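Local coordinates for protein CEP104 (Gallus gallus, PDB 5JO8) that is a centriolar protein whose TOG domain probably binds tubulin or microtubules, at residues V40-L45 against A63-L68. Numbering follows the deposited sequence.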
loop_
_atom_site.group_PDB
_atom_site.type_symbol
_atom_site.label_atom_id
_atom_site.label_comp_id
_atom_site.label_asym_id
_atom_site.label_seq_id
_atom_site.Cartn_x
_atom_site.Cartn_y
_atom_site.Cartn_z
ATOM N N VAL A 40 -9.219 -15.474 19.509
ATOM C CA VAL A 40 -8.118 -14.731 20.099
ATOM C C VAL A 40 -8.608 -13.611 21.009
ATOM O O VAL A 40 -8.079 -13.416 22.106
ATOM C CB VAL A 40 -7.192 -14.163 18.993
ATOM C CG1 VAL A 40 -6.159 -13.213 19.578
ATOM C CG2 VAL A 40 -6.519 -15.291 18.239
ATOM N N PHE A 41 -9.609 -12.863 20.545
ATOM C CA PHE A 41 -10.025 -11.651 21.250
ATOM C C PHE A 41 -11.350 -11.731 21.998
ATOM O O PHE A 41 -11.672 -10.843 22.781
ATOM C CB PHE A 41 -10.096 -10.480 20.273
ATOM C CG PHE A 41 -8.790 -10.157 19.636
ATOM C CD1 PHE A 41 -7.709 -9.758 20.406
ATOM C CD2 PHE A 41 -8.638 -10.243 18.263
ATOM C CE1 PHE A 41 -6.496 -9.452 19.815
ATOM C CE2 PHE A 41 -7.428 -9.943 17.673
ATOM C CZ PHE A 41 -6.359 -9.552 18.442
ATOM N N GLY A 42 -12.131 -12.767 21.728
ATOM C CA GLY A 42 -13.454 -12.866 22.308
ATOM C C GLY A 42 -14.510 -12.243 21.423
ATOM O O GLY A 42 -14.227 -11.341 20.622
ATOM N N GLU A 43 -15.740 -12.721 21.561
ATOM C CA GLU A 43 -16.812 -12.271 20.692
ATOM C C GLU A 43 -17.207 -10.816 20.945
ATOM O O GLU A 43 -17.592 -10.107 20.009
ATOM C CB GLU A 43 -18.029 -13.201 20.785
ATOM C CG GLU A 43 -19.165 -12.805 19.857
ATOM C CD GLU A 43 -20.245 -13.857 19.757
ATOM O OE1 GLU A 43 -20.029 -14.984 20.249
ATOM O OE2 GLU A 43 -21.309 -13.550 19.178
ATOM N N ALA A 44 -17.096 -10.361 22.192
ATOM C CA ALA A 44 -17.488 -8.993 22.535
ATOM C C ALA A 44 -16.666 -7.961 21.760
ATOM O O ALA A 44 -17.219 -7.029 21.164
ATOM C CB ALA A 44 -17.365 -8.754 24.040
ATOM N N LEU A 45 -15.349 -8.144 21.752
ATOM C CA LEU A 45 -14.471 -7.240 21.023
ATOM C C LEU A 45 -14.776 -7.282 19.531
ATOM O O LEU A 45 -14.869 -6.236 18.887
ATOM C CB LEU A 45 -12.996 -7.567 21.280
ATOM C CG LEU A 45 -11.965 -6.616 20.659
ATOM C CD1 LEU A 45 -10.711 -6.566 21.526
ATOM C CD2 LEU A 45 -11.608 -7.041 19.227
ATOM N N ALA A 63 -8.612 -1.410 21.576
ATOM C CA ALA A 63 -8.498 -2.500 22.550
ATOM C C ALA A 63 -7.549 -3.582 22.054
ATOM O O ALA A 63 -6.814 -4.179 22.845
ATOM C CB ALA A 63 -9.859 -3.104 22.872
ATOM N N VAL A 64 -7.571 -3.837 20.749
ATOM C CA VAL A 64 -6.657 -4.798 20.150
ATOM C C VAL A 64 -5.240 -4.274 20.277
ATOM O O VAL A 64 -4.329 -5.031 20.624
ATOM C CB VAL A 64 -7.034 -5.094 18.690
ATOM C CG1 VAL A 64 -5.946 -5.926 18.000
ATOM C CG2 VAL A 64 -8.369 -5.799 18.626
ATOM N N TYR A 65 -5.056 -2.982 20.022
ATOM C CA TYR A 65 -3.757 -2.354 20.190
ATOM C C TYR A 65 -3.257 -2.569 21.618
ATOM O O TYR A 65 -2.127 -2.999 21.833
ATOM C CB TYR A 65 -3.854 -0.852 19.879
ATOM C CG TYR A 65 -2.641 -0.064 20.321
ATOM C CD1 TYR A 65 -2.546 0.424 21.625
ATOM C CD2 TYR A 65 -1.584 0.179 19.453
ATOM C CE1 TYR A 65 -1.444 1.118 22.048
ATOM C CE2 TYR A 65 -0.465 0.888 19.876
ATOM C CZ TYR A 65 -0.414 1.357 21.176
ATOM O OH TYR A 65 0.680 2.050 21.624
ATOM N N LYS A 66 -4.100 -2.264 22.598
ATOM C CA LYS A 66 -3.721 -2.479 23.990
ATOM C C LYS A 66 -3.396 -3.948 24.311
ATOM O O LYS A 66 -2.394 -4.238 24.979
ATOM C CB LYS A 66 -4.821 -1.978 24.921
ATOM C CG LYS A 66 -4.499 -2.175 26.393
ATOM C CD LYS A 66 -5.515 -1.448 27.249
ATOM C CE LYS A 66 -5.301 -1.726 28.725
ATOM N NZ LYS A 66 -4.013 -1.176 29.210
ATOM N N LYS A 67 -4.234 -4.870 23.845
ATOM C CA LYS A 67 -4.030 -6.293 24.142
ATOM C C LYS A 67 -2.686 -6.778 23.579
ATOM O O LYS A 67 -1.920 -7.463 24.265
ATOM C CB LYS A 67 -5.188 -7.133 23.594
ATOM C CG LYS A 67 -5.085 -8.636 23.892
ATOM C CD LYS A 67 -5.287 -8.917 25.366
ATOM C CE LYS A 67 -5.175 -10.407 25.666
ATOM N NZ LYS A 67 -6.187 -11.203 24.915
ATOM N N LEU A 68 -2.389 -6.432 22.330
ATOM C CA LEU A 68 -1.108 -6.826 21.749
ATOM C C LEU A 68 0.090 -6.163 22.428
ATOM O O LEU A 68 1.088 -6.839 22.682
ATOM C CB LEU A 68 -1.081 -6.560 20.244
ATOM C CG LEU A 68 -1.605 -7.709 19.376
ATOM C CD1 LEU A 68 -3.109 -7.859 19.529
ATOM C CD2 LEU A 68 -1.239 -7.490 17.904
#
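Phe41 faces Val64 across 7.7 Å between their CA atoms, and Leu45 faces Ala63 at nearly the same spacing; the break between helices 35-41 and 43-49 thus lies beside helix 54-69, and no hydrogen bond joins the two segments. Gly42 makes that break: its positive phi of 91° ends the first helix, and it also serves as N-cap of the next. Phe41 and Leu45, on either side of it in sequence, both point toward helix 54-69. The Phe41 ring is sandwiched between two valines. Val64 CG2 sits almost exactly on the ring normal, 4.2 Å from the centroid in a CH-pi contact, while CG1 of Val40, from the same helix as the ring, lies over the opposite face. At the far end of the ring, Leu68 CD1 meets Phe41 CE1 in the ring plane at 3.8 Å, and Lys67 CG lies more loosely near the same edge. Val64 CG2 serves both partners, lying over the ring and packing at 3.5 Å against Leu45 CD2, while Val64 CG1 reaches Phe41 CZ at 3.7 Å. Leu45 reaches the helix through a chi1 of -175°, which sets CG opposite the backbone N, and its other methyl, CD1, rests 3.8 Å from Ala63 CB. Replacing Phe41 by an alanine would probably open a gap between Val40 and Val64 and leave the Leu68 methyl without its aromatic neighbour. Beyond the two segments, Leu68 and Val40 both touch Met83 of helix 77-94, and Val64 meets Leu109 of helix 100-121, which joins this small apolar cluster to the helices that follow. Apolar packing between helices close in sequence is characteristic of the all-helical, HEAT-like solenoid of TOG domains, here near its N-terminal end.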